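Local coordinates for alpha-glucosidase ([Eubacterium] rectale, PDB 6PNR), which probably hydrolyses alpha-sulfoquinovosides, such as those derived from plant sulfolipid, as a sulfoquinovosidase of glycoside hydrolase family 31, at residues Y167-F172 against T226-Q231; Y438-G443 against K449-L454; A555-T560 against S652-I657. All blocks are in the same frame, centred on the assembly; numbering follows the deposited sequence.

Contact 1 of 3, residues Y167-F172 against T226-Q231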
loop_
_atom_site.group_PDB
_atom_site.type_symbol
_atom_site.label_atom_id
_atom_site.label_comp_id
_atom_site.label_asym_id
_atom_site.label_seq_id
_atom_site.Cartn_x
_atom_site.Cartn_y
_atom_site.Cartn_z
ATOM N N TYR A 167 4.352 -8.898 -18.982
ATOM C CA TYR A 167 4.986 -10.177 -19.308
ATOM C C TYR A 167 5.766 -10.658 -18.094
ATOM O O TYR A 167 6.992 -10.505 -18.022
ATOM C CB TYR A 167 5.883 -10.029 -20.541
ATOM C CG TYR A 167 6.649 -11.280 -20.967
ATOM C CD1 TYR A 167 6.444 -12.499 -20.351
ATOM C CD2 TYR A 167 7.563 -11.228 -22.002
ATOM C CE1 TYR A 167 7.150 -13.625 -20.723
ATOM C CE2 TYR A 167 8.278 -12.359 -22.391
ATOM C CZ TYR A 167 8.061 -13.551 -21.742
ATOM O OH TYR A 167 8.750 -14.689 -22.107
ATOM N N PRO A 168 5.086 -11.247 -17.116
ATOM C CA PRO A 168 5.794 -11.948 -16.044
ATOM C C PRO A 168 6.016 -13.401 -16.439
ATOM O O PRO A 168 5.386 -13.922 -17.362
ATOM C CB PRO A 168 4.827 -11.834 -14.850
ATOM C CG PRO A 168 3.441 -11.819 -15.487
ATOM C CD PRO A 168 3.613 -11.321 -16.940
ATOM N N GLN A 169 6.948 -14.053 -15.732
ATOM C CA GLN A 169 7.120 -15.473 -15.999
ATOM C C GLN A 169 7.664 -16.137 -14.745
ATOM O O GLN A 169 8.541 -15.565 -14.084
ATOM C CB GLN A 169 8.065 -15.730 -17.189
ATOM C CG GLN A 169 7.951 -17.135 -17.765
ATOM C CD GLN A 169 8.822 -17.357 -18.992
ATOM O OE1 GLN A 169 8.652 -16.697 -20.019
ATOM N NE2 GLN A 169 9.769 -18.292 -18.886
ATOM N N PRO A 170 7.168 -17.323 -14.387
ATOM C CA PRO A 170 7.673 -18.008 -13.193
ATOM C C PRO A 170 8.966 -18.763 -13.483
ATOM O O PRO A 170 9.033 -19.991 -13.387
ATOM C CB PRO A 170 6.505 -18.939 -12.840
ATOM C CG PRO A 170 5.981 -19.352 -14.209
ATOM C CD PRO A 170 6.057 -18.071 -15.020
ATOM N N THR A 171 10.009 -18.007 -13.833
ATOM C CA THR A 171 11.289 -18.529 -14.298
ATOM C C THR A 171 12.359 -17.534 -13.871
ATOM O O THR A 171 12.184 -16.327 -14.074
ATOM C CB THR A 171 11.294 -18.669 -15.825
ATOM O OG1 THR A 171 10.032 -19.202 -16.264
ATOM C CG2 THR A 171 12.446 -19.566 -16.302
ATOM N N PHE A 172 13.456 -18.014 -13.293
ATOM C CA PHE A 172 14.568 -17.121 -13.010
ATOM C C PHE A 172 15.892 -17.824 -13.298
ATOM O O PHE A 172 15.968 -19.052 -13.388
ATOM C CB PHE A 172 14.531 -16.588 -11.562
ATOM C CG PHE A 172 14.866 -17.617 -10.509
ATOM C CD1 PHE A 172 13.877 -18.406 -9.947
ATOM C CD2 PHE A 172 16.172 -17.787 -10.080
ATOM C CE1 PHE A 172 14.185 -19.359 -8.979
ATOM C CE2 PHE A 172 16.488 -18.721 -9.114
ATOM C CZ PHE A 172 15.498 -19.506 -8.558
ATOM N N THR A 226 16.174 -23.803 -26.098
ATOM C CA THR A 226 15.830 -25.161 -26.518
ATOM C C THR A 226 14.537 -25.616 -25.846
ATOM O O THR A 226 13.686 -26.253 -26.479
ATOM C CB THR A 226 16.976 -26.132 -26.205
ATOM O OG1 THR A 226 18.102 -25.823 -27.038
ATOM C CG2 THR A 226 16.540 -27.587 -26.474
ATOM N N TYR A 227 14.342 -25.240 -24.581
ATOM C CA TYR A 227 13.139 -25.661 -23.870
ATOM C C TYR A 227 11.933 -24.788 -24.211
ATOM O O TYR A 227 10.847 -25.303 -24.480
ATOM C CB TYR A 227 13.377 -25.646 -22.355
ATOM C CG TYR A 227 12.142 -26.028 -21.571
ATOM C CD1 TYR A 227 11.597 -27.303 -21.678
ATOM C CD2 TYR A 227 11.509 -25.116 -20.737
ATOM C CE1 TYR A 227 10.454 -27.657 -20.981
ATOM C CE2 TYR A 227 10.367 -25.469 -20.024
ATOM C CZ TYR A 227 9.848 -26.742 -20.154
ATOM O OH TYR A 227 8.714 -27.105 -19.459
ATOM N N PHE A 228 12.089 -23.462 -24.173
ATOM C CA PHE A 228 10.937 -22.577 -24.352
ATOM C C PHE A 228 10.653 -22.245 -25.812
ATOM O O PHE A 228 9.490 -22.006 -26.165
ATOM C CB PHE A 228 11.142 -21.268 -23.588
ATOM C CG PHE A 228 11.051 -21.405 -22.089
ATOM C CD1 PHE A 228 9.851 -21.736 -21.481
ATOM C CD2 PHE A 228 12.156 -21.165 -21.288
ATOM C CE1 PHE A 228 9.754 -21.843 -20.101
ATOM C CE2 PHE A 228 12.061 -21.272 -19.889
ATOM C CZ PHE A 228 10.858 -21.608 -19.305
ATOM N N GLY A 229 11.686 -22.195 -26.655
ATOM C CA GLY A 229 11.514 -21.828 -28.048
ATOM C C GLY A 229 12.478 -20.761 -28.520
ATOM O O GLY A 229 13.088 -20.062 -27.705
ATOM N N ARG A 230 12.639 -20.638 -29.837
ATOM C CA ARG A 230 13.474 -19.607 -30.434
ATOM C C ARG A 230 12.676 -18.834 -31.476
ATOM O O ARG A 230 11.801 -19.387 -32.146
ATOM C CB ARG A 230 14.739 -20.202 -31.077
ATOM C CG ARG A 230 15.824 -20.497 -30.034
ATOM C CD ARG A 230 16.919 -21.381 -30.552
ATOM N NE ARG A 230 17.727 -21.898 -29.449
ATOM C CZ ARG A 230 18.514 -22.962 -29.546
ATOM N NH1 ARG A 230 18.591 -23.610 -30.698
ATOM N NH2 ARG A 230 19.215 -23.378 -28.498
ATOM N N GLN A 231 12.995 -17.544 -31.609
ATOM C CA GLN A 231 12.322 -16.681 -32.569
ATOM C C GLN A 231 12.912 -16.875 -33.971
ATOM O O GLN A 231 14.094 -17.204 -34.112
ATOM C CB GLN A 231 12.463 -15.213 -32.151
ATOM C CG GLN A 231 11.813 -14.868 -30.790
ATOM C CD GLN A 231 12.776 -15.027 -29.623
ATOM O OE1 GLN A 231 13.733 -14.261 -29.486
ATOM N NE2 GLN A 231 12.522 -16.022 -28.767
#
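F228, on the last helical turn of 217-228, meets Q169 and T171 with the CZ end of its ring. The amide nitrogen of Q169 lies over one face of that ring, offset toward the rim, with NE2 3.5 Å from F228 CZ; the amide and ring planes stand 58° apart. Y227 CD2 sits above the centre of the opposite face, so the phenyl group is sandwiched between its own helical neighbour and the glutamine. T171 adds a methyl contact, CG2 lying 4.0 Å from F228 CZ and approaching obliquely.

No hydrogen bond crosses between the two segments; the polar order runs within 167-172 and fixes the amide that F228 packs against. Q169 is stretched out from a backbone-anti start (chi1 -163°), which carries its amide between two hydroxyls. Y167 OH donates to Q169 OE1 over 2.9 Å, nearly along the C=O axis, while Q169 NE2 donates to T171 OG1 at 2.8 Å, almost in the amide plane. With Q448 NE2 as a further donor to OE1 and H181 ND1 bonded to T171 OG1, both ends of the buried amide are engaged, which is consistent with its modelled orientation.

The helix stops after F228, and G229 leaves helical geometry with positive phi. Strand 168-174, which turns a corner at the inverse gamma turn of P170, lies between strands 178-182 and 114-118 in an antiparallel sheet, and the contact joins this sheet to the C-terminal end of helix 217-228, with helix 447-450 packing on both Y167 and F228.

Contact 2 of 3, residues Y438-G443 against K449-L454. With 9VH ([(3~{S},4~{R},5~{R})-4,5-bis(oxidanyl)piperidin-3-yl]methanesulfonic acid), chain C.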
loop_
_atom_site.group_PDB
_atom_site.type_symbol
_atom_site.label_atom_id
_atom_site.label_comp_id
_atom_site.label_asym_id
_atom_site.label_seq_id
_atom_site.Cartn_x
_atom_site.Cartn_y
_atom_site.Cartn_z
ATOM N N TYR A 438 4.949 -9.617 -36.309
ATOM C CA TYR A 438 4.052 -8.960 -35.371
ATOM C C TYR A 438 4.814 -8.727 -34.075
ATOM O O TYR A 438 5.788 -9.423 -33.774
ATOM C CB TYR A 438 2.762 -9.770 -35.118
ATOM C CG TYR A 438 3.032 -11.219 -34.778
ATOM C CD1 TYR A 438 3.191 -12.167 -35.779
ATOM C CD2 TYR A 438 3.152 -11.632 -33.456
ATOM C CE1 TYR A 438 3.466 -13.499 -35.475
ATOM C CE2 TYR A 438 3.439 -12.958 -33.136
ATOM C CZ TYR A 438 3.591 -13.886 -34.152
ATOM O OH TYR A 438 3.876 -15.199 -33.848
ATOM N N PHE A 439 4.408 -7.722 -33.320
ATOM C CA PHE A 439 5.099 -7.461 -32.064
ATOM C C PHE A 439 4.095 -7.390 -30.929
ATOM O O PHE A 439 3.018 -6.807 -31.075
ATOM C CB PHE A 439 5.977 -6.186 -32.133
ATOM C CG PHE A 439 5.402 -5.071 -32.978
ATOM C CD1 PHE A 439 5.521 -5.087 -34.362
ATOM C CD2 PHE A 439 4.784 -3.975 -32.372
ATOM C CE1 PHE A 439 5.011 -4.047 -35.130
ATOM C CE2 PHE A 439 4.267 -2.931 -33.136
ATOM C CZ PHE A 439 4.374 -2.960 -34.497
ATOM N N MET A 440 4.449 -8.018 -29.808
ATOM C CA MET A 440 3.578 -8.145 -28.650
ATOM C C MET A 440 4.218 -7.499 -27.428
ATOM O O MET A 440 5.444 -7.473 -27.284
ATOM C CB MET A 440 3.284 -9.618 -28.358
ATOM C CG MET A 440 2.874 -10.422 -29.594
ATOM S SD MET A 440 2.396 -12.097 -29.162
ATOM C CE MET A 440 0.944 -11.812 -28.148
ATOM N N ARG A 441 3.377 -6.973 -26.541
ATOM C CA ARG A 441 3.854 -6.475 -25.259
ATOM C C ARG A 441 3.590 -7.446 -24.110
ATOM O O ARG A 441 4.325 -7.429 -23.125
ATOM C CB ARG A 441 3.198 -5.122 -24.934
ATOM C CG ARG A 441 1.696 -5.202 -24.690
ATOM C CD ARG A 441 1.071 -3.839 -24.322
ATOM N NE ARG A 441 -0.255 -4.008 -23.730
ATOM C CZ ARG A 441 -1.052 -3.006 -23.349
ATOM N NH1 ARG A 441 -0.663 -1.743 -23.484
ATOM N NH2 ARG A 441 -2.235 -3.272 -22.812
ATOM N N ALA A 442 2.565 -8.292 -24.208
ATOM C CA ALA A 442 2.286 -9.285 -23.183
ATOM C C ALA A 442 2.908 -10.631 -23.551
ATOM O O ALA A 442 3.185 -10.920 -24.719
ATOM C CB ALA A 442 0.781 -9.452 -22.974
ATOM N N GLY A 443 3.113 -11.465 -22.539
ATOM C CA GLY A 443 3.674 -12.773 -22.823
ATOM C C GLY A 443 3.644 -13.675 -21.607
ATOM O O GLY A 443 3.150 -13.310 -20.536
ATOM N N LYS A 449 8.765 -19.001 -28.361
ATOM C CA LYS A 449 8.461 -19.603 -29.658
ATOM C C LYS A 449 7.454 -18.783 -30.456
ATOM O O LYS A 449 7.667 -18.521 -31.646
ATOM C CB LYS A 449 7.903 -21.024 -29.481
ATOM C CG LYS A 449 7.529 -21.657 -30.831
ATOM C CD LYS A 449 6.957 -23.069 -30.738
ATOM C CE LYS A 449 6.696 -23.617 -32.160
ATOM N NZ LYS A 449 6.091 -24.988 -32.167
ATOM N N TYR A 450 6.364 -18.361 -29.807
ATOM C CA TYR A 450 5.174 -17.881 -30.498
ATOM C C TYR A 450 5.152 -16.381 -30.740
ATOM O O TYR A 450 4.233 -15.891 -31.398
ATOM C CB TYR A 450 3.923 -18.253 -29.705
ATOM C CG TYR A 450 3.689 -19.737 -29.620
ATOM C CD1 TYR A 450 3.708 -20.524 -30.765
ATOM C CD2 TYR A 450 3.460 -20.352 -28.393
ATOM C CE1 TYR A 450 3.497 -21.892 -30.697
ATOM C CE2 TYR A 450 3.247 -21.713 -28.312
ATOM C CZ TYR A 450 3.270 -22.478 -29.465
ATOM O OH TYR A 450 3.060 -23.829 -29.382
ATOM N N CYS A 451 6.101 -15.629 -30.218
ATOM C CA CYS A 451 6.118 -14.191 -30.440
ATOM C C CYS A 451 7.340 -13.842 -31.278
ATOM O O CYS A 451 8.472 -14.082 -30.847
ATOM C CB CYS A 451 6.117 -13.449 -29.105
ATOM S SG CYS A 451 6.355 -11.674 -29.265
ATOM N N THR A 452 7.110 -13.292 -32.479
ATOM C CA THR A 452 8.213 -12.969 -33.384
ATOM C C THR A 452 9.021 -11.753 -32.938
ATOM O O THR A 452 10.172 -11.602 -33.361
ATOM C CB THR A 452 7.693 -12.713 -34.801
ATOM O OG1 THR A 452 6.558 -11.841 -34.746
ATOM C CG2 THR A 452 7.301 -14.019 -35.491
ATOM N N LEU A 453 8.453 -10.879 -32.110
ATOM C CA LEU A 453 9.146 -9.673 -31.673
ATOM C C LEU A 453 8.418 -9.070 -30.475
ATOM O O LEU A 453 7.203 -8.861 -30.534
ATOM C CB LEU A 453 9.232 -8.649 -32.817
ATOM C CG LEU A 453 9.778 -7.245 -32.491
ATOM C CD1 LEU A 453 11.259 -7.292 -32.103
ATOM C CD2 LEU A 453 9.589 -6.300 -33.662
ATOM N N LEU A 454 9.136 -8.805 -29.385
ATOM C CA LEU A 454 8.578 -8.088 -28.246
ATOM C C LEU A 454 8.684 -6.585 -28.470
ATOM O O LEU A 454 9.517 -6.114 -29.247
ATOM C CB LEU A 454 9.319 -8.436 -26.950
ATOM C CG LEU A 454 8.924 -9.618 -26.073
ATOM C CD1 LEU A 454 9.726 -9.535 -24.773
ATOM C CD2 LEU A 454 7.445 -9.598 -25.784
HETATM O O1 9VH C . -5.705 3.071 -27.669
HETATM S S1 9VH C . -5.820 1.673 -28.047
HETATM O O2 9VH C . -6.012 0.853 -26.875
HETATM O O3 9VH C . -6.811 1.489 -29.079
HETATM C C1 9VH C . -4.246 1.266 -28.749
HETATM C C2 9VH C . -3.073 1.321 -27.761
HETATM C C3 9VH C . -3.159 0.099 -26.859
HETATM N N1 9VH C . -1.991 -0.214 -26.037
HETATM C C4 9VH C . -0.753 -0.237 -26.816
HETATM C C5 9VH C . -0.572 1.084 -27.547
HETATM O O4 9VH C . 0.647 1.020 -28.284
HETATM C C6 9VH C . -1.735 1.321 -28.500
HETATM O O5 9VH C . -1.565 2.551 -29.199
#
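Y438 is held by two hydrogen bonds to 450-452, one through its side chain and one through its backbone. Its OH donates to Y450 O over 2.6 Å, reaching that oxygen from above the carbonyl plane, and its backbone O receives T452 OG1 at 2.7 Å, in the carbonyl plane on a lone pair. The threonine oxygen also lies 3.3 Å above the centre of the tyrosine ring, a position it owes to a chi1 of 47°, between backbone N and carbonyl carbon. A phenylalanine in place of Y438 would probably leave Y450 O without its hydroxyl donor at the end of its helix. Farther along, M440 N bonds to L453 O at 3.0 Å. M440 and L454 form a single beta bridge, M440 also bonding W455 through its backbone; CA-H...O contacts from F439 CA to L453 O and from L454 CA to M440 O accompany it.

Apolar packing is lighter: M440 CG touches C451 SG at 3.7 Å, and F439 CB rests near L453 CD2.

R441 then turns away to the bound inhibitor, its NH1 3.3 Å from 9VH N1, while NE forms a salt bridge with E393. Strand 437-439 is parallel to 386-389, and its C-terminal end opens into the ligand pocket, as in the TIM-barrel domain of family 31 glycosidases.

Contact 3 of 3, residues A555-T560 against S652-I657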
loop_
_atom_site.group_PDB
_atom_site.type_symbol
_atom_site.label_atom_id
_atom_site.label_comp_id
_atom_site.label_asym_id
_atom_site.label_seq_id
_atom_site.Cartn_x
_atom_site.Cartn_y
_atom_site.Cartn_z
ATOM N N ALA A 555 23.126 -2.424 -39.962
ATOM C CA ALA A 555 22.354 -3.620 -40.304
ATOM C C ALA A 555 23.176 -4.869 -40.604
ATOM O O ALA A 555 22.750 -5.962 -40.186
ATOM C CB ALA A 555 21.442 -3.317 -41.502
ATOM N N PRO A 556 24.292 -4.812 -41.338
ATOM C CA PRO A 556 25.055 -6.048 -41.557
ATOM C C PRO A 556 25.489 -6.694 -40.258
ATOM O O PRO A 556 25.516 -7.923 -40.170
ATOM C CB PRO A 556 26.255 -5.584 -42.394
ATOM C CG PRO A 556 25.779 -4.364 -43.093
ATOM C CD PRO A 556 24.830 -3.688 -42.138
ATOM N N TYR A 557 25.811 -5.893 -39.236
ATOM C CA TYR A 557 26.120 -6.424 -37.913
ATOM C C TYR A 557 24.855 -6.901 -37.201
ATOM O O TYR A 557 24.811 -8.020 -36.670
ATOM C CB TYR A 557 26.846 -5.348 -37.091
ATOM C CG TYR A 557 27.113 -5.728 -35.648
ATOM C CD1 TYR A 557 27.934 -6.808 -35.330
ATOM C CD2 TYR A 557 26.557 -4.991 -34.596
ATOM C CE1 TYR A 557 28.189 -7.155 -33.993
ATOM C CE2 TYR A 557 26.805 -5.331 -33.260
ATOM C CZ TYR A 557 27.611 -6.411 -32.967
ATOM O OH TYR A 557 27.849 -6.743 -31.649
ATOM N N THR A 558 23.813 -6.064 -37.199
ATOM C CA THR A 558 22.574 -6.386 -36.492
ATOM C C THR A 558 21.942 -7.662 -37.025
ATOM O O THR A 558 21.413 -8.470 -36.254
ATOM C CB THR A 558 21.590 -5.228 -36.614
ATOM O OG1 THR A 558 22.243 -4.016 -36.212
ATOM C CG2 THR A 558 20.360 -5.478 -35.748
ATOM N N LYS A 559 22.005 -7.867 -38.344
ATOM C CA LYS A 559 21.489 -9.098 -38.937
ATOM C C LYS A 559 22.195 -10.327 -38.378
ATOM O O LYS A 559 21.554 -11.357 -38.142
ATOM C CB LYS A 559 21.648 -9.061 -40.456
ATOM C CG LYS A 559 20.535 -8.390 -41.231
ATOM C CD LYS A 559 21.004 -8.153 -42.679
ATOM C CE LYS A 559 19.938 -7.479 -43.514
ATOM N NZ LYS A 559 20.487 -7.016 -44.823
ATOM N N THR A 560 23.524 -10.258 -38.181
ATOM C CA THR A 560 24.208 -11.421 -37.621
ATOM C C THR A 560 23.769 -11.674 -36.179
ATOM O O THR A 560 23.767 -12.827 -35.730
ATOM C CB THR A 560 25.738 -11.269 -37.697
ATOM O OG1 THR A 560 26.183 -10.254 -36.794
ATOM C CG2 THR A 560 26.193 -10.915 -39.116
ATOM N N SER A 652 36.894 -6.244 -33.272
ATOM C CA SER A 652 35.664 -6.715 -33.894
ATOM C C SER A 652 35.832 -6.898 -35.396
ATOM O O SER A 652 36.395 -6.042 -36.081
ATOM C CB SER A 652 34.522 -5.730 -33.648
ATOM O OG SER A 652 33.446 -6.028 -34.525
ATOM N N GLU A 653 35.286 -8.004 -35.908
ATOM C CA GLU A 653 35.234 -8.239 -37.348
ATOM C C GLU A 653 34.421 -7.182 -38.079
ATOM O O GLU A 653 34.520 -7.068 -39.308
ATOM C CB GLU A 653 34.635 -9.617 -37.627
ATOM C CG GLU A 653 35.501 -10.763 -37.144
ATOM C CD GLU A 653 36.755 -10.941 -37.991
ATOM O OE1 GLU A 653 36.689 -10.702 -39.220
ATOM O OE2 GLU A 653 37.807 -11.316 -37.423
ATOM N N PHE A 654 33.614 -6.410 -37.358
ATOM C CA PHE A 654 32.791 -5.382 -37.970
ATOM C C PHE A 654 33.368 -3.994 -37.750
ATOM O O PHE A 654 32.656 -2.995 -37.911
ATOM C CB PHE A 654 31.360 -5.482 -37.434
ATOM C CG PHE A 654 30.685 -6.784 -37.777
ATOM C CD1 PHE A 654 29.998 -6.927 -38.971
ATOM C CD2 PHE A 654 30.761 -7.865 -36.918
ATOM C CE1 PHE A 654 29.383 -8.118 -39.295
ATOM C CE2 PHE A 654 30.147 -9.072 -37.232
ATOM C CZ PHE A 654 29.456 -9.195 -38.426
ATOM N N ALA A 655 34.654 -3.913 -37.390
ATOM C CA ALA A 655 35.250 -2.619 -37.081
ATOM C C ALA A 655 35.254 -1.701 -38.295
ATOM O O ALA A 655 35.263 -0.480 -38.141
ATOM C CB ALA A 655 36.668 -2.801 -36.540
ATOM N N ASP A 656 35.221 -2.266 -39.501
ATOM C CA ASP A 656 35.185 -1.437 -40.704
ATOM C C ASP A 656 33.856 -0.692 -40.823
ATOM O O ASP A 656 33.826 0.474 -41.240
ATOM C CB ASP A 656 35.438 -2.301 -41.939
ATOM C CG ASP A 656 34.441 -3.449 -42.070
ATOM O OD1 ASP A 656 34.069 -4.039 -41.028
ATOM O OD2 ASP A 656 34.022 -3.755 -43.211
ATOM N N ILE A 657 32.748 -1.353 -40.481
ATOM C CA ILE A 657 31.448 -0.686 -40.471
ATOM C C ILE A 657 31.440 0.436 -39.444
ATOM O O ILE A 657 30.996 1.558 -39.716
ATOM C CB ILE A 657 30.325 -1.697 -40.175
ATOM C CG1 ILE A 657 30.157 -2.692 -41.318
ATOM C CG2 ILE A 657 29.030 -0.964 -39.870
ATOM C CD1 ILE A 657 29.903 -2.046 -42.644
#
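Y557 meets one face of F654 twice, with its ring edge and with its backbone CA. The rings form a T-shaped (edge-to-face) pair, with centroids 5.0 Å apart and planes at 61°, in which the edge of Y557 points at the face of F654. Over the same face, Y557 CA makes a CH-pi contact 4.3 Å from the F654 centroid, 24° off the ring normal, so the phenyl ring turns this face toward the helix backbone. The pair joins helix 538-568 to the start of the C-terminal helix 655-665, and F654 occupies the N-cap position, just ahead of the latter.

The tyrosine reaches the ring because CG stands anti to its backbone N (chi1 175°), which swings CD1 to 3.4 Å from F654 CD2. Its hydroxyl is bonded to F595 O and D598 N, anchoring the far end of the ring on the 593-595 and 599-601 hairpin, and F658 adds another edge-to-face partner. One turn along the helix, T560 supplies a methyl group: T560 and F654 point toward each other, CG2 meeting F654 CZ at 3.8 Å, obliquely to the ring. P556 O lies near F654 CE1, also obliquely.

Ahead of the second helix, S652 to A655 forms a type I beta turn, and S652 OG accepts from F654 N in an ST turn while also bonding D598. This holds the backbone from which the phenyl group projects. Within helix 538-568, T560 OG1 donates to Y557 O over 2.6 Å, in the carbonyl plane and on a lone pair.

From the N terminus, contact 1 closes first, bringing the sheet strand 168-174 back to the end of helix 217-228 across 53 residues, about half of them strand. Contact 2 follows as a short connection of five residues between strand 437-439 of the barrel and the segment that begins at the end of helix 447-450. Contact 3 comes last, tying helix 538-568 to the C-terminal helix over 91 residues that include the C-terminal sheet. The three are in series, none nested or crossed. Contacts 1 and 2 touch, Y167 packing on G443 and L454 and Q231 on C451, whereas contact 3 lies apart, its nearest atoms about 10 Å from either.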